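PDB 5D88: predicted protease of the collagenase family, which is a U32-family peptidase that hydrolyses peptide bonds, built on a TIM barrel and carrying a zinc ion. Local coordinates for the interface of chains A and B. Sequence-based numbering; all coordinates share one arbitrary frame. Chains: chain A/B, Predicted protease of the collagenase family.

The interface of chains A and B. Residues chain A 206, 209-210, 215-217; chain B 91, 94.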
loop_
_atom_site.group_PDB
_atom_site.type_symbol
_atom_site.label_atom_id
_atom_site.label_comp_id
_atom_site.label_asym_id
_atom_site.label_seq_id
_atom_site.Cartn_x
_atom_site.Cartn_y
_atom_site.Cartn_z
ATOM N N LEU A 206 -5.624 -2.728 6.152
ATOM C CA LEU A 206 -6.314 -3.223 7.338
ATOM C C LEU A 206 -7.580 -3.984 6.960
ATOM O O LEU A 206 -7.813 -5.096 7.436
ATOM C CB LEU A 206 -6.658 -2.063 8.273
ATOM C CG LEU A 206 -7.403 -2.441 9.565
ATOM C CD1 LEU A 206 -6.544 -3.289 10.485
ATOM C CD2 LEU A 206 -7.907 -1.155 10.260
ATOM N N HIS A 209 -7.192 -7.518 5.474
ATOM C CA HIS A 209 -6.986 -8.574 6.455
ATOM C C HIS A 209 -8.255 -8.857 7.244
ATOM O O HIS A 209 -8.595 -10.017 7.497
ATOM C CB HIS A 209 -5.868 -8.170 7.410
ATOM C CG HIS A 209 -4.499 -8.358 6.862
ATOM N ND1 HIS A 209 -3.825 -9.555 6.944
ATOM C CD2 HIS A 209 -3.656 -7.491 6.261
ATOM C CE1 HIS A 209 -2.629 -9.421 6.392
ATOM N NE2 HIS A 209 -2.499 -8.176 5.981
ATOM N N ALA A 210 -8.968 -7.809 7.640
ATOM C CA ALA A 210 -10.159 -8.001 8.451
ATOM C C ALA A 210 -11.156 -8.902 7.738
ATOM O O ALA A 210 -11.670 -9.870 8.314
ATOM C CB ALA A 210 -10.778 -6.646 8.775
ATOM N N ILE A 215 -12.250 -10.889 11.073
ATOM C CA ILE A 215 -12.049 -10.072 12.258
ATOM C C ILE A 215 -12.815 -8.778 12.061
ATOM O O ILE A 215 -12.524 -8.020 11.137
ATOM C CB ILE A 215 -10.558 -9.800 12.491
ATOM C CG1 ILE A 215 -9.792 -11.133 12.598
ATOM C CG2 ILE A 215 -10.375 -8.948 13.725
ATOM C CD1 ILE A 215 -10.143 -11.935 13.712
ATOM N N GLU A 216 -13.777 -8.507 12.936
ATOM C CA GLU A 216 -14.643 -7.350 12.734
ATOM C C GLU A 216 -13.874 -6.038 12.850
ATOM O O GLU A 216 -12.943 -5.913 13.649
ATOM C CB GLU A 216 -15.773 -7.359 13.750
ATOM C CG GLU A 216 -16.617 -8.611 13.607
ATOM C CD GLU A 216 -17.908 -8.548 14.353
ATOM O OE1 GLU A 216 -17.911 -8.080 15.523
ATOM O OE2 GLU A 216 -18.927 -8.983 13.768
ATOM N N VAL A 217 -14.309 -5.048 12.060
ATOM C CA VAL A 217 -13.852 -3.667 12.160
ATOM C C VAL A 217 -15.066 -2.818 12.444
ATOM O O VAL A 217 -15.976 -2.735 11.611
ATOM C CB VAL A 217 -13.195 -3.139 10.874
ATOM C CG1 VAL A 217 -12.591 -1.728 11.124
ATOM C CG2 VAL A 217 -12.201 -4.076 10.350
ATOM N N CYS B 91 -4.044 -7.620 11.161
ATOM C CA CYS B 91 -5.140 -7.304 12.064
ATOM C C CYS B 91 -4.666 -6.890 13.452
ATOM O O CYS B 91 -5.475 -6.844 14.382
ATOM C CB CYS B 91 -6.081 -8.504 12.180
ATOM S SG CYS B 91 -7.191 -8.714 10.733
ATOM N N LEU B 94 -6.661 -4.315 15.307
ATOM C CA LEU B 94 -8.062 -4.616 15.571
ATOM C C LEU B 94 -8.294 -5.320 16.898
ATOM O O LEU B 94 -9.439 -5.348 17.374
ATOM C CB LEU B 94 -8.630 -5.491 14.452
ATOM C CG LEU B 94 -8.502 -4.885 13.059
ATOM C CD1 LEU B 94 -8.998 -5.877 12.022
ATOM C CD2 LEU B 94 -9.253 -3.561 12.963
#
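B:Leu94 pushes its forked end into a groove of chain A between helix 200-213 and the loop that follows it. Its CD1 branch meets A:Ile215 CG2 and A:Ala210 CB, each at 3.8 Å, while CD2 faces A:Leu206. On the helix side, A:Leu206 CD1 comes to 3.6 Å from B:Leu94 CG, and the two side chains cross obliquely. On the loop side, A:Val217 CG2 lies equally far, 4.0 Å, from B:Leu94 CD1 and CD2. Leucine suits this place because its two methyls can serve both walls, and the small A:Ala210 leaves room for one of them against the helix. With an alanine at B:Leu94, CG and both methyls go, which would probably leave A:Leu206, A:Ala210 and A:Val217 without this partner and A:Ile215 with little more than a touch on CB.

Beside it, the sulfur of B:Cys91 lies 3.6 Å from A:His209 CB and meets the helix backbone, SG standing 3.7 Å from A:His209 C; it also brushes A:Ile215. The short cysteine side chain, ending in a large, polarisable sulfur, can lie against main chain where a longer one would hardly fit. With CG of A:His209 anti to the carbonyl carbon (chi1 -79°), the imidazole turns away from this sulfur, leaving the ring for zinc.

Behind the first shell, the helix sets A:Leu206 and A:Ala210 one turn apart. The patch has a twin across the two-fold axis; whether this dimer is the biological form the structure alone does not show. In the TIM-barrel chain, helix 200-213 and its following loop thus receive the 3-10 helix 92-94 of the other copy beside the zinc site.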